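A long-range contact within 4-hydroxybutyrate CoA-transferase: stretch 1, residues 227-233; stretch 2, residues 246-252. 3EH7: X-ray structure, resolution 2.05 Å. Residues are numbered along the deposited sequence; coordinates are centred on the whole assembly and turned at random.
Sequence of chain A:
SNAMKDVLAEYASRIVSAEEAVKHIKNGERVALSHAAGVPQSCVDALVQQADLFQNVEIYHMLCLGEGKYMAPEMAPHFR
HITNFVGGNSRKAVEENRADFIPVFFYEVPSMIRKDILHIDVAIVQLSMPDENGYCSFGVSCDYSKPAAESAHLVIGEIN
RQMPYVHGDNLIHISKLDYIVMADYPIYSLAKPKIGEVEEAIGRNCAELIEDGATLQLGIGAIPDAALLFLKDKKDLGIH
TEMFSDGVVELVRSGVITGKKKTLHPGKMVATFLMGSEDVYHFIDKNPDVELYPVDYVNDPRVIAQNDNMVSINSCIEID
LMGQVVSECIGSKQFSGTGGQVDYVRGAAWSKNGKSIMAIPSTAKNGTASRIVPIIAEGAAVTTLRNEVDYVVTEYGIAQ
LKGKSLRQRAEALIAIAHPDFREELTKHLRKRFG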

# COMPACT_ATOMS: atom_id res chain seq x y z
N ALA A 227 9.57 24.60 -3.42
CA ALA A 227 10.16 23.64 -4.36
C ALA A 227 10.05 24.13 -5.81
O ALA A 227 11.03 24.09 -6.55
CB ALA A 227 9.48 22.26 -4.21
N LEU A 228 8.88 24.63 -6.20
CA LEU A 228 8.63 25.06 -7.57
C LEU A 228 9.49 26.29 -7.91
O LEU A 228 9.92 26.48 -9.05
CB LEU A 228 7.14 25.38 -7.76
CG LEU A 228 6.15 24.21 -7.75
CD1 LEU A 228 4.72 24.65 -7.48
CD2 LEU A 228 6.23 23.43 -9.05
N LEU A 229 9.73 27.14 -6.92
CA LEU A 229 10.55 28.30 -7.11
C LEU A 229 11.99 27.92 -7.48
O LEU A 229 12.67 28.69 -8.16
CB LEU A 229 10.55 29.20 -5.85
CG LEU A 229 9.34 30.13 -5.61
CD1 LEU A 229 9.67 31.12 -4.50
CD2 LEU A 229 8.89 30.91 -6.86
N PHE A 230 12.45 26.75 -7.03
CA PHE A 230 13.79 26.30 -7.40
C PHE A 230 13.84 25.42 -8.62
O PHE A 230 14.89 24.86 -8.92
CB PHE A 230 14.50 25.64 -6.22
CG PHE A 230 14.85 26.62 -5.15
CD1 PHE A 230 15.86 27.55 -5.37
CD2 PHE A 230 14.13 26.67 -3.97
CE1 PHE A 230 16.18 28.50 -4.42
CE2 PHE A 230 14.43 27.61 -3.01
CZ PHE A 230 15.46 28.53 -3.23
N LEU A 231 12.74 25.34 -9.36
CA LEU A 231 12.68 24.57 -10.61
C LEU A 231 12.72 25.43 -11.90
O LEU A 231 12.43 24.91 -12.99
CB LEU A 231 11.43 23.69 -10.62
CG LEU A 231 11.33 22.63 -9.50
CD1 LEU A 231 10.02 21.84 -9.65
CD2 LEU A 231 12.53 21.68 -9.48
N LYS A 232 13.11 26.70 -11.80
CA LYS A 232 13.08 27.59 -12.97
C LYS A 232 14.12 27.22 -14.03
O LYS A 232 13.97 27.56 -15.19
CB LYS A 232 13.22 29.07 -12.57
CG LYS A 232 12.12 29.58 -11.62
CD LYS A 232 12.43 31.01 -11.16
CE LYS A 232 11.55 31.46 -10.00
NZ LYS A 232 10.16 31.72 -10.40
N ASP A 233 15.16 26.51 -13.64
CA ASP A 233 16.19 26.04 -14.54
C ASP A 233 15.91 24.63 -15.10
O ASP A 233 16.74 24.05 -15.79
CB ASP A 233 17.51 26.01 -13.78
CG ASP A 233 17.51 25.00 -12.58
OD1 ASP A 233 16.46 24.68 -11.93
OD2 ASP A 233 18.62 24.53 -12.27
N ASP A 246 -1.30 27.99 -8.06
CA ASP A 246 -0.65 29.12 -8.70
C ASP A 246 0.77 28.82 -9.09
O ASP A 246 1.19 29.21 -10.19
CB ASP A 246 -0.69 30.37 -7.80
CG ASP A 246 -2.08 30.97 -7.71
OD1 ASP A 246 -2.34 31.99 -8.40
OD2 ASP A 246 -2.93 30.42 -6.96
N GLY A 247 1.50 28.15 -8.20
CA GLY A 247 2.93 27.87 -8.39
C GLY A 247 3.22 27.07 -9.65
O GLY A 247 4.19 27.34 -10.34
N VAL A 248 2.35 26.09 -9.93
CA VAL A 248 2.47 25.25 -11.13
C VAL A 248 2.20 26.09 -12.37
O VAL A 248 2.98 26.05 -13.31
CB VAL A 248 1.57 23.96 -11.08
CG1 VAL A 248 1.26 23.44 -12.49
CG2 VAL A 248 2.26 22.86 -10.28
N VAL A 249 1.11 26.86 -12.35
CA VAL A 249 0.73 27.68 -13.51
C VAL A 249 1.84 28.67 -13.87
O VAL A 249 2.05 28.97 -15.05
CB VAL A 249 -0.58 28.44 -13.27
CG1 VAL A 249 -0.82 29.46 -14.40
CG2 VAL A 249 -1.76 27.49 -13.12
N GLU A 250 2.53 29.18 -12.86
CA GLU A 250 3.64 30.13 -13.09
C GLU A 250 4.75 29.44 -13.87
O GLU A 250 5.33 30.03 -14.77
CB GLU A 250 4.19 30.69 -11.76
CG GLU A 250 5.40 31.60 -11.95
CD GLU A 250 6.06 32.02 -10.63
OE1 GLU A 250 5.71 31.48 -9.54
OE2 GLU A 250 6.95 32.88 -10.70
N LEU A 251 5.03 28.18 -13.55
CA LEU A 251 6.04 27.44 -14.30
C LEU A 251 5.55 27.02 -15.68
O LEU A 251 6.36 26.77 -16.56
CB LEU A 251 6.58 26.25 -13.52
CG LEU A 251 7.62 26.54 -12.44
CD1 LEU A 251 7.83 25.29 -11.61
CD2 LEU A 251 8.92 26.98 -13.04
N VAL A 252 4.24 26.91 -15.89
CA VAL A 252 3.75 26.67 -17.23
C VAL A 252 3.99 27.93 -18.05
O VAL A 252 4.57 27.88 -19.13
CB VAL A 252 2.27 26.32 -17.29
CG1 VAL A 252 1.78 26.35 -18.76
CG2 VAL A 252 2.00 24.95 -16.61
O HOH W 1 9.08 33.83 -9.23

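Stretch 2 is helical throughout, whereas stretch 1 begins as the last part of a helix and gives way to loop beyond it. Where the chain turns, F230 N donates to A227 O at 3.1 Å and L231 N to L228 O, also at 3.1 Å; these i to i+3 bonds close a tighter turn than the i to i+4 bonds of stretch 2, such as E250 N to D246 O at 3.0 Å. The CA atoms of L228 and G247 lie 6.4 Å apart, and those of K232 and L251 7.2 Å, so both stretches advance in the same sense, four residues on each side separating the two pairs. No direct hydrogen bond joins them; the contact rests on apolar packing and one charged pair.

D246 opens the helix without touching stretch 1, its carboxylate oxygens being hydrogen-bonded elsewhere in the structure. G247 follows, and here the absence of a side chain matters. L228 points toward the helix and lays its CD1 3.6 Å from G247 C, against bare backbone; a CB built at ideal geometry on G247 would fall 2.8 Å from L228 CD1, a clash. Glycine thus leaves room for the leucine methyl to lie directly against the helix backbone.

V248 directs its CA-to-CB bond away from stretch 1, yet it still contributes to the apolar surface around L228: V248 CG2 lies 4.1 Å from L228 CD1. V249 takes no part in the contact.

E250 points toward stretch 1 and is partly exposed, so its carboxylate can remain hydrated. Its OE2 forms a salt bridge with K232 NZ at 3.4 Å. The CA-to-CB bond of the lysine runs sideways to stretch 2, but its long chain brings the ammonium group within reach. A water reinforces the pair, accepting from K232 NZ at 2.6 Å and donating to E250 OE2 at 2.8 Å, so the opposite charges are linked both directly and through solvent.

L251, one helical turn beyond G247, has the largest area covered by the other stretch. Its CD1 packs 3.5 Å from L228 CD2 and 4.1 Å from L231 CB, while its CD2 reaches to 4.2 Å from K232 CA. A branched leucine suits this buried site because its two methyls can meet different parts of the turn, and the gain comes from removing apolar surface from water. The helix bond L251 N to G247 O is weak, at 3.4 Å. V252, the last residue, makes no contact with stretch 1.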